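Side-chain contacts in amine Dehydrogenase (Pseudomonas putida, PDB 1JMX), which probably catalyses the oxidative deamination of amines, in an assembly whose heme c groups would carry the electrons away: residues Y162-G165 against P166-K170; H203-P206 against R207-S211; Y271-L274 against N275-K279. All coordinates share one frame; numbering follows the deposited sequence.

Contact 1. Residues Y162-G165 against P166-K170; sequences YVAG and PDIYK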
ATOM      1  N   TYR B 162     -26.134   3.120  22.247  1.00 15.62           N
ATOM      2  CA  TYR B 162     -24.719   3.082  22.587  1.00 14.76           C
ATOM      3  C   TYR B 162     -23.945   3.231  21.297  1.00 13.87           C
ATOM      4  O   TYR B 162     -24.111   2.453  20.362  1.00 15.12           O
ATOM      5  CB  TYR B 162     -24.376   1.800  23.342  1.00 15.00           C
ATOM      6  CG  TYR B 162     -24.857   1.890  24.765  1.00 15.66           C
ATOM      7  CD1 TYR B 162     -26.067   1.310  25.154  1.00 15.81           C
ATOM      8  CD2 TYR B 162     -24.140   2.629  25.709  1.00 15.02           C
ATOM      9  CE1 TYR B 162     -26.556   1.469  26.444  1.00 16.84           C
ATOM     10  CE2 TYR B 162     -24.617   2.791  26.998  1.00 16.64           C
ATOM     11  CZ  TYR B 162     -25.823   2.211  27.361  1.00 17.27           C
ATOM     12  OH  TYR B 162     -26.286   2.369  28.640  1.00 19.96           O
ATOM     13  N   VAL B 163     -23.170   4.303  21.237  1.00 13.16           N
ATOM     14  CA  VAL B 163     -22.398   4.662  20.059  1.00 13.76           C
ATOM     15  C   VAL B 163     -20.894   4.536  20.250  1.00 13.02           C
ATOM     16  O   VAL B 163     -20.313   5.178  21.118  1.00 14.19           O
ATOM     17  CB  VAL B 163     -22.716   6.130  19.658  1.00 13.81           C
ATOM     18  CG1 VAL B 163     -21.897   6.551  18.464  1.00 14.88           C
ATOM     19  CG2 VAL B 163     -24.205   6.288  19.378  1.00 13.99           C
ATOM     20  N   ALA B 164     -20.268   3.724  19.412  1.00 12.60           N
ATOM     21  CA  ALA B 164     -18.828   3.541  19.459  1.00 11.76           C
ATOM     22  C   ALA B 164     -18.169   4.624  18.606  1.00 10.62           C
ATOM     23  O   ALA B 164     -18.436   4.735  17.411  1.00 10.56           O
ATOM     24  CB  ALA B 164     -18.449   2.152  18.952  1.00  8.62           C
ATOM     25  N   GLY B 165     -17.372   5.463  19.255  1.00 10.65           N
ATOM     26  CA  GLY B 165     -16.656   6.526  18.567  1.00 12.88           C
ATOM     27  C   GLY B 165     -15.341   6.679  19.300  1.00 12.63           C
ATOM     28  O   GLY B 165     -14.832   5.684  19.805  1.00 13.18           O
ATOM     29  N   PRO B 166     -14.735   7.878  19.348  1.00 13.46           N
ATOM     30  CA  PRO B 166     -13.463   8.039  20.073  1.00 14.29           C
ATOM     31  C   PRO B 166     -13.662   7.480  21.484  1.00 14.65           C
ATOM     32  O   PRO B 166     -12.759   6.888  22.060  1.00 14.75           O
ATOM     33  CB  PRO B 166     -13.273   9.552  20.080  1.00 15.34           C
ATOM     34  CG  PRO B 166     -13.834   9.943  18.735  1.00 14.14           C
ATOM     35  CD  PRO B 166     -15.115   9.125  18.659  1.00 14.26           C
ATOM     36  N   ASP B 167     -14.875   7.672  22.002  1.00 14.47           N
ATOM     37  CA  ASP B 167     -15.313   7.157  23.295  1.00 13.67           C
ATOM     38  C   ASP B 167     -16.662   6.487  23.008  1.00 13.91           C
ATOM     39  O   ASP B 167     -17.247   6.689  21.943  1.00 13.20           O
ATOM     40  CB  ASP B 167     -15.538   8.286  24.306  1.00 14.06           C
ATOM     41  CG  ASP B 167     -14.243   8.930  24.785  1.00 15.42           C
ATOM     42  OD1 ASP B 167     -13.232   8.221  25.004  1.00 17.03           O
ATOM     43  OD2 ASP B 167     -14.248  10.162  24.974  1.00 16.48           O
ATOM     44  N   ILE B 168     -17.119   5.634  23.915  1.00 13.93           N
ATOM     45  CA  ILE B 168     -18.419   5.002  23.739  1.00 15.20           C
ATOM     46  C   ILE B 168     -19.406   5.989  24.364  1.00 16.05           C
ATOM     47  O   ILE B 168     -19.192   6.464  25.483  1.00 15.28           O
ATOM     48  CB  ILE B 168     -18.520   3.635  24.459  1.00 15.56           C
ATOM     49  CG1 ILE B 168     -17.384   2.717  24.009  1.00 17.14           C
ATOM     50  CG2 ILE B 168     -19.874   2.974  24.175  1.00 15.46           C
ATOM     51  CD1 ILE B 168     -17.338   2.475  22.537  1.00 17.51           C
ATOM     52  N   TYR B 169     -20.444   6.336  23.609  1.00 15.25           N
ATOM     53  CA  TYR B 169     -21.457   7.272  24.059  1.00 13.95           C
ATOM     54  C   TYR B 169     -22.798   6.603  24.290  1.00 13.46           C
ATOM     55  O   TYR B 169     -23.084   5.547  23.744  1.00 12.75           O
ATOM     56  CB  TYR B 169     -21.654   8.377  23.027  1.00 12.85           C
ATOM     57  CG  TYR B 169     -20.382   8.998  22.538  1.00 12.39           C
ATOM     58  CD1 TYR B 169     -19.941   8.774  21.238  1.00 12.28           C
ATOM     59  CD2 TYR B 169     -19.625   9.826  23.363  1.00 11.93           C
ATOM     60  CE1 TYR B 169     -18.787   9.360  20.769  1.00 11.08           C
ATOM     61  CE2 TYR B 169     -18.462  10.418  22.902  1.00 11.40           C
ATOM     62  CZ  TYR B 169     -18.052  10.180  21.605  1.00 10.86           C
ATOM     63  OH  TYR B 169     -16.914  10.774  21.127  1.00 14.56           O
ATOM     64  N   LYS B 170     -23.603   7.233  25.135  1.00 14.20           N
ATOM     65  CA  LYS B 170     -24.942   6.769  25.442  1.00 15.06           C
ATOM     66  C   LYS B 170     -25.784   7.910  24.901  1.00 14.70           C
ATOM     67  O   LYS B 170     -25.698   9.037  25.378  1.00 15.12           O
ATOM     68  CB  LYS B 170     -25.117   6.627  26.944  1.00 17.67           C
ATOM     69  CG  LYS B 170     -26.467   6.086  27.355  1.00 21.30           C
ATOM     70  CD  LYS B 170     -26.559   6.020  28.866  1.00 25.38           C
ATOM     71  CE  LYS B 170     -27.946   5.618  29.306  1.00 27.18           C
ATOM     72  NZ  LYS B 170     -28.308   4.303  28.716  1.00 32.68           N
TER
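Tyr-162 and Lys-170 lie side by side and point the same way across a beta hairpin whose arms, 161-164 and 168-171, are the two middle strands of one four-stranded propeller blade. CG of Lys-170 runs alongside the phenol ring, 3.8 Å from CE2 of Tyr-162, and the extended chain turns only at its last torsion, chi4 58°, which swings NZ back to donate a hydrogen bond of 2.8 Å to the OH of Tyr-162. This non-hydrogen-bonded pair thus gains a polar clasp from its side chains. Ala-181 of the outer strand 178-182 packs against both.

The next pair uses the other face. Val-163 and Tyr-169 cross at a slant, with CG1 of Val-163 4.1 Å from CD1 of Tyr-169, while their backbones exchange two nearly straight hydrogen bonds, at 164° and 168°. Tyr-169 meets Tyr-178 edge to face beyond the hairpin. Back on the face of Tyr-162, Ile-168 extends CD1 to within 3.8 Å of CB of Ala-164, and Met-212 of the neighbouring blade covers both.

Asp-167 serves the turn from its main chain, its carboxylate being engaged by Leu-184 N and Asn-186. Its carbonyl O lies over one face of the Tyr-169 ring, 3.3 Å above the plane and offset toward the rim, and accepts a bent hydrogen bond of 3.0 Å from Gly-165 N.

Contact 2. Residues H203-P206 against R207-S211; sequences HQSP and RHEFS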
ATOM      1  N   HIS B 203     -21.955  -8.111  16.859  1.00 11.57           N
ATOM      2  CA  HIS B 203     -22.484  -9.416  17.233  1.00 11.62           C
ATOM      3  C   HIS B 203     -23.796  -9.307  18.004  1.00 13.33           C
ATOM      4  O   HIS B 203     -23.934  -8.494  18.916  1.00 12.15           O
ATOM      5  CB  HIS B 203     -21.514 -10.181  18.147  1.00 10.19           C
ATOM      6  CG  HIS B 203     -20.081 -10.153  17.710  1.00  8.57           C
ATOM      7  ND1 HIS B 203     -19.593 -10.956  16.705  1.00  9.49           N
ATOM      8  CD2 HIS B 203     -19.016  -9.488  18.209  1.00  6.56           C
ATOM      9  CE1 HIS B 203     -18.288 -10.793  16.605  1.00  6.86           C
ATOM     10  NE2 HIS B 203     -17.915  -9.907  17.509  1.00  9.06           N
ATOM     11  N   GLN B 204     -24.755 -10.139  17.622  1.00 14.50           N
ATOM     12  CA  GLN B 204     -26.026 -10.218  18.320  1.00 17.51           C
ATOM     13  C   GLN B 204     -25.900 -11.566  19.038  1.00 18.94           C
ATOM     14  O   GLN B 204     -26.480 -12.570  18.630  1.00 19.91           O
ATOM     15  CB  GLN B 204     -27.200 -10.203  17.334  1.00 17.53           C
ATOM     16  CG  GLN B 204     -27.396  -8.850  16.659  1.00 17.55           C
ATOM     17  CD  GLN B 204     -28.673  -8.770  15.843  1.00 17.80           C
ATOM     18  OE1 GLN B 204     -28.965  -9.646  15.031  1.00 17.76           O
ATOM     19  NE2 GLN B 204     -29.441  -7.706  16.053  1.00 17.79           N
ATOM     20  N   SER B 205     -25.067 -11.577  20.077  1.00 21.25           N
ATOM     21  CA  SER B 205     -24.785 -12.789  20.844  1.00 25.01           C
ATOM     22  C   SER B 205     -25.821 -13.139  21.904  1.00 26.25           C
ATOM     23  O   SER B 205     -26.570 -12.270  22.365  1.00 26.61           O
ATOM     24  CB  SER B 205     -23.402 -12.686  21.497  1.00 25.63           C
ATOM     25  OG  SER B 205     -23.383 -11.676  22.486  1.00 27.30           O
ATOM     26  N   PRO B 206     -25.870 -14.427  22.316  1.00 28.49           N
ATOM     27  CA  PRO B 206     -26.819 -14.899  23.335  1.00 28.80           C
ATOM     28  C   PRO B 206     -26.783 -14.107  24.654  1.00 29.14           C
ATOM     29  O   PRO B 206     -27.785 -14.055  25.375  1.00 30.33           O
ATOM     30  CB  PRO B 206     -26.398 -16.360  23.535  1.00 28.69           C
ATOM     31  CG  PRO B 206     -25.955 -16.759  22.159  1.00 27.75           C
ATOM     32  CD  PRO B 206     -25.119 -15.563  21.741  1.00 28.38           C
ATOM     33  N   ARG B 207     -25.647 -13.473  24.951  1.00 28.77           N
ATOM     34  CA  ARG B 207     -25.492 -12.689  26.182  1.00 28.27           C
ATOM     35  C   ARG B 207     -26.150 -11.299  26.128  1.00 27.52           C
ATOM     36  O   ARG B 207     -26.178 -10.591  27.134  1.00 28.24           O
ATOM     37  CB  ARG B 207     -24.009 -12.550  26.561  1.00 28.37           C
ATOM     38  CG  ARG B 207     -23.228 -13.872  26.587  1.00 31.25           C
ATOM     39  CD  ARG B 207     -21.902 -13.749  27.349  1.00 33.15           C
ATOM     40  NE  ARG B 207     -22.122 -13.616  28.791  1.00 37.13           N
ATOM     41  CZ  ARG B 207     -21.697 -12.592  29.535  1.00 38.56           C
ATOM     42  NH1 ARG B 207     -21.015 -11.601  28.981  1.00 39.35           N
ATOM     43  NH2 ARG B 207     -21.962 -12.554  30.838  1.00 40.08           N
ATOM     44  N   HIS B 208     -26.649 -10.899  24.958  1.00 27.34           N
ATOM     45  CA  HIS B 208     -27.321  -9.604  24.794  1.00 25.45           C
ATOM     46  C   HIS B 208     -26.458  -8.437  25.265  1.00 23.05           C
ATOM     47  O   HIS B 208     -26.861  -7.639  26.109  1.00 22.48           O
ATOM     48  CB  HIS B 208     -28.647  -9.614  25.560  1.00 27.34           C
ATOM     49  CG  HIS B 208     -29.667  -8.654  25.034  1.00 29.67           C
ATOM     50  ND1 HIS B 208     -30.466  -7.895  25.863  1.00 29.81           N
ATOM     51  CD2 HIS B 208     -30.060  -8.369  23.770  1.00 31.26           C
ATOM     52  CE1 HIS B 208     -31.312  -7.189  25.134  1.00 31.00           C
ATOM     53  NE2 HIS B 208     -31.087  -7.459  23.859  1.00 31.86           N
ATOM     54  N   GLU B 209     -25.247  -8.369  24.737  1.00 21.97           N
ATOM     55  CA  GLU B 209     -24.333  -7.300  25.083  1.00 20.42           C
ATOM     56  C   GLU B 209     -23.589  -6.826  23.839  1.00 18.28           C
ATOM     57  O   GLU B 209     -23.536  -7.529  22.827  1.00 16.18           O
ATOM     58  CB  GLU B 209     -23.356  -7.735  26.189  1.00 22.35           C
ATOM     59  CG  GLU B 209     -22.444  -8.896  25.833  1.00 26.32           C
ATOM     60  CD  GLU B 209     -21.548  -9.361  26.993  1.00 29.64           C
ATOM     61  OE1 GLU B 209     -20.586 -10.114  26.718  1.00 31.42           O
ATOM     62  OE2 GLU B 209     -21.791  -8.995  28.168  1.00 29.36           O
ATOM     63  N   PHE B 210     -23.149  -5.571  23.897  1.00 17.47           N
ATOM     64  CA  PHE B 210     -22.391  -4.927  22.834  1.00 16.25           C
ATOM     65  C   PHE B 210     -20.945  -5.098  23.276  1.00 14.77           C
ATOM     66  O   PHE B 210     -20.485  -4.445  24.210  1.00 14.13           O
ATOM     67  CB  PHE B 210     -22.768  -3.440  22.749  1.00 15.94           C
ATOM     68  CG  PHE B 210     -22.046  -2.666  21.666  1.00 16.72           C
ATOM     69  CD1 PHE B 210     -21.395  -3.315  20.616  1.00 17.06           C
ATOM     70  CD2 PHE B 210     -22.023  -1.272  21.700  1.00 18.62           C
ATOM     71  CE1 PHE B 210     -20.735  -2.588  19.625  1.00 17.63           C
ATOM     72  CE2 PHE B 210     -21.362  -0.530  20.708  1.00 18.46           C
ATOM     73  CZ  PHE B 210     -20.717  -1.191  19.673  1.00 18.61           C
ATOM     74  N   SER B 211     -20.244  -6.011  22.623  1.00 14.95           N
ATOM     75  CA  SER B 211     -18.867  -6.287  22.984  1.00 14.87           C
ATOM     76  C   SER B 211     -17.891  -6.054  21.848  1.00 14.88           C
ATOM     77  O   SER B 211     -18.231  -6.211  20.674  1.00 15.22           O
ATOM     78  CB  SER B 211     -18.739  -7.725  23.485  1.00 14.81           C
ATOM     79  OG  SER B 211     -18.988  -8.649  22.442  1.00 15.02           O
TER
HETATM   80  O   HOH W   1     -21.717  -6.889  19.994  1.00 25.66           O
HETATM   81  O   HOH W   2     -25.392  -9.063  21.790  1.00 25.81           O
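Ser-205 and His-208 close a type I beta turn: the N-H of His-208 reaches the carbonyl O of Ser-205 over 2.9 Å, nearly straight at hydrogen but arriving from above the carbonyl plane rather than along a lone pair. Pro-206 and Arg-207 fill the corner positions. Side chains add little here; OG of Ser-205 stays 3.8 Å from the N of Arg-207. His-208 leaves the turn in a left-handed backbone conformation, phi 54° and psi 54°, which redirects the chain into a strand.

Two waters link the backbones of His-203 and Ser-205 to those of Glu-209 and Ser-211. One receives a bond from Ser-211 N and can donate to the O of His-203 at 2.9 Å. The other lies 2.6 Å from the O of Glu-209, to which it can donate, and takes a weak bond from Ser-205 N. Each has more acceptors in reach than protons, so not all of these bonds need be made at once.

The strand so begun, 209-218, is the innermost of its blade in what the repeated antiparallel sheets make a seven-bladed beta-propeller, and the turn delivers a long loop into it. On the loop side, the His-203 ring turns its edge to Ser-211 O, with CD2 at 4.2 Å, while NE2 bonds to the hydroxyl of Tyr-199.

Further out, the Arg-207 chain bends at chi3, 71°, and NH1 forms a salt bridge of 2.7 Å with OE1 of Glu-209, weak as a hydrogen bond because of its angle. Tyr-235 OH also bonds that oxygen, and Arg-262 brings a second guanidinium close to Arg-207.

Contact 3. Residues Y271-L274 against N275-K279; sequences YGVL and NRLAK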
ATOM      1  N   TYR B 271     -13.295 -16.547  23.328  1.00 17.30           N
ATOM      2  CA  TYR B 271     -12.700 -17.092  22.116  1.00 16.21           C
ATOM      3  C   TYR B 271     -12.424 -16.003  21.084  1.00 15.60           C
ATOM      4  O   TYR B 271     -13.349 -15.330  20.644  1.00 15.74           O
ATOM      5  CB  TYR B 271     -13.641 -18.117  21.490  1.00 15.70           C
ATOM      6  CG  TYR B 271     -13.966 -19.311  22.353  1.00 16.91           C
ATOM      7  CD1 TYR B 271     -13.663 -20.600  21.922  1.00 18.03           C
ATOM      8  CD2 TYR B 271     -14.613 -19.163  23.578  1.00 16.97           C
ATOM      9  CE1 TYR B 271     -14.001 -21.716  22.684  1.00 18.74           C
ATOM     10  CE2 TYR B 271     -14.954 -20.269  24.348  1.00 17.49           C
ATOM     11  CZ  TYR B 271     -14.647 -21.544  23.896  1.00 18.54           C
ATOM     12  OH  TYR B 271     -14.994 -22.650  24.643  1.00 19.27           O
ATOM     13  N   GLY B 272     -11.161 -15.851  20.692  1.00 14.96           N
ATOM     14  CA  GLY B 272     -10.785 -14.862  19.692  1.00 14.07           C
ATOM     15  C   GLY B 272     -10.344 -15.555  18.415  1.00 13.32           C
ATOM     16  O   GLY B 272      -9.938 -16.713  18.465  1.00 12.75           O
ATOM     17  N   VAL B 273     -10.382 -14.858  17.278  1.00 13.61           N
ATOM     18  CA  VAL B 273      -9.998 -15.476  16.008  1.00 12.95           C
ATOM     19  C   VAL B 273      -9.421 -14.535  14.940  1.00 13.43           C
ATOM     20  O   VAL B 273      -9.714 -13.345  14.919  1.00 12.57           O
ATOM     21  CB  VAL B 273     -11.216 -16.247  15.378  1.00 13.60           C
ATOM     22  CG1 VAL B 273     -12.259 -15.270  14.856  1.00 12.05           C
ATOM     23  CG2 VAL B 273     -10.759 -17.191  14.263  1.00 10.27           C
ATOM     24  N   LEU B 274      -8.566 -15.106  14.093  1.00 13.76           N
ATOM     25  CA  LEU B 274      -7.942 -14.446  12.947  1.00 13.57           C
ATOM     26  C   LEU B 274      -7.191 -15.549  12.204  1.00 13.82           C
ATOM     27  O   LEU B 274      -7.771 -16.211  11.353  1.00 13.24           O
ATOM     28  CB  LEU B 274      -7.016 -13.288  13.344  1.00 13.99           C
ATOM     29  CG  LEU B 274      -6.691 -12.216  12.278  1.00 14.73           C
ATOM     30  CD1 LEU B 274      -5.508 -12.587  11.424  1.00 15.48           C
ATOM     31  CD2 LEU B 274      -7.899 -11.950  11.400  1.00 14.46           C
ATOM     32  N   ASN B 275      -5.928 -15.783  12.560  1.00 15.24           N
ATOM     33  CA  ASN B 275      -5.133 -16.839  11.927  1.00 16.11           C
ATOM     34  C   ASN B 275      -5.210 -18.127  12.742  1.00 16.17           C
ATOM     35  O   ASN B 275      -5.078 -19.221  12.201  1.00 17.82           O
ATOM     36  CB  ASN B 275      -3.693 -16.386  11.700  1.00 14.31           C
ATOM     37  CG  ASN B 275      -3.572 -15.416  10.533  1.00 16.11           C
ATOM     38  OD1 ASN B 275      -4.456 -15.346   9.680  1.00 15.10           O
ATOM     39  ND2 ASN B 275      -2.473 -14.669  10.488  1.00 16.41           N
ATOM     40  N   ARG B 276      -5.439 -17.978  14.043  1.00 15.87           N
ATOM     41  CA  ARG B 276      -5.618 -19.104  14.955  1.00 15.95           C
ATOM     42  C   ARG B 276      -6.885 -18.819  15.752  1.00 15.60           C
ATOM     43  O   ARG B 276      -7.301 -17.668  15.874  1.00 16.50           O
ATOM     44  CB  ARG B 276      -4.457 -19.228  15.950  1.00 16.40           C
ATOM     45  CG  ARG B 276      -3.197 -19.872  15.411  1.00 17.33           C
ATOM     46  CD  ARG B 276      -2.386 -20.496  16.544  1.00 17.42           C
ATOM     47  NE  ARG B 276      -2.260 -19.594  17.687  1.00 19.06           N
ATOM     48  CZ  ARG B 276      -1.669 -19.910  18.837  1.00 20.04           C
ATOM     49  NH1 ARG B 276      -1.133 -21.112  19.006  1.00 19.90           N
ATOM     50  NH2 ARG B 276      -1.644 -19.038  19.834  1.00 20.31           N
ATOM     51  N   LEU B 277      -7.510 -19.867  16.269  1.00 15.71           N
ATOM     52  CA  LEU B 277      -8.695 -19.709  17.097  1.00 15.74           C
ATOM     53  C   LEU B 277      -8.157 -19.947  18.507  1.00 15.89           C
ATOM     54  O   LEU B 277      -7.671 -21.033  18.800  1.00 17.79           O
ATOM     55  CB  LEU B 277      -9.740 -20.776  16.749  1.00 16.32           C
ATOM     56  CG  LEU B 277     -11.241 -20.536  17.001  1.00 18.00           C
ATOM     57  CD1 LEU B 277     -11.958 -21.880  17.000  1.00 17.28           C
ATOM     58  CD2 LEU B 277     -11.502 -19.828  18.313  1.00 17.42           C
ATOM     59  N   ALA B 278      -8.190 -18.934  19.363  1.00 15.33           N
ATOM     60  CA  ALA B 278      -7.680 -19.095  20.719  1.00 15.51           C
ATOM     61  C   ALA B 278      -8.782 -19.103  21.769  1.00 17.32           C
ATOM     62  O   ALA B 278      -9.773 -18.388  21.657  1.00 17.55           O
ATOM     63  CB  ALA B 278      -6.654 -18.030  21.033  1.00 15.43           C
ATOM     64  N   LYS B 279      -8.560 -19.894  22.812  1.00 17.09           N
ATOM     65  CA  LYS B 279      -9.495 -20.068  23.915  1.00 17.29           C
ATOM     66  C   LYS B 279      -8.793 -19.554  25.163  1.00 17.47           C
ATOM     67  O   LYS B 279      -7.737 -20.062  25.523  1.00 18.05           O
ATOM     68  CB  LYS B 279      -9.808 -21.562  24.054  1.00 18.26           C
ATOM     69  CG  LYS B 279     -10.883 -21.916  25.035  1.00 18.71           C
ATOM     70  CD  LYS B 279     -11.239 -23.385  24.878  1.00 20.61           C
ATOM     71  CE  LYS B 279     -12.232 -23.821  25.946  1.00 21.85           C
ATOM     72  NZ  LYS B 279     -12.703 -25.219  25.747  1.00 23.86           N
TER
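Lys-279 sets CG over one face of the Tyr-271 ring in a CH-pi contact, 4.2 Å from the ring centroid and offset toward the rim. With CG anti to the backbone N, chi1 -173°, and every later torsion extended, CD and CE pass on toward the hydroxyl until CE is 3.3 Å from OH of Tyr-271. Both polar ends go beyond the hairpin to one acceptor, the carbonyl O of Pro-323, and Tyr-271 OH also bonds Gln-269. Cutting this lysine back to an alanine would probably strip the CG contact from that face of Tyr-271 and take from Pro-323 O the bond it receives from the amine.

Two backbone hydrogen bonds, Gly-272 N to Ala-278 O, in the carbonyl plane, and Ala-278 N to Gly-272 O, each 3.0 Å, tie strands 269-274 and 276-281, the middle pair of a propeller blade, into a tight hairpin. A weak bond of 3.4 Å from Leu-274 N to Arg-276 O closes its end.

Apolar contacts are lighter. CD2 of Leu-277 comes in at the Tyr-271 ring's edge, 4.2 Å from CB of Tyr-271, and CG of Leu-277 lies 4.3 Å from CG2 of Val-273.

At the bend, CD1 of Leu-274 packs against the Asn-275 amide, 3.4 Å from OD1 of Asn-275; that oxygen bonds Thr-296, while ND2 grips the backbone of a neighbouring subunit.

Contacts 1 and 3 are the same kind of element, in two different blades: a hairpin of second and third strands, mostly buried and each with a tyrosine and a lysine abreast. The chemistry differs: in 162-170 the amine bonds the phenol directly, whereas in 271-279 both polar ends share an outside carbonyl. Contact 2 is only partly buried yet lies nearest the chain's centre, and it relies on water and main chain where the hairpins use direct strand pairing. Contacts 1 and 2 touch, CB of Ala-164 being 4.1 Å from CZ of Phe-210; contact 3 stays about 18 Å from contact 1 at nearest atoms, and its bend alone meets other subunits.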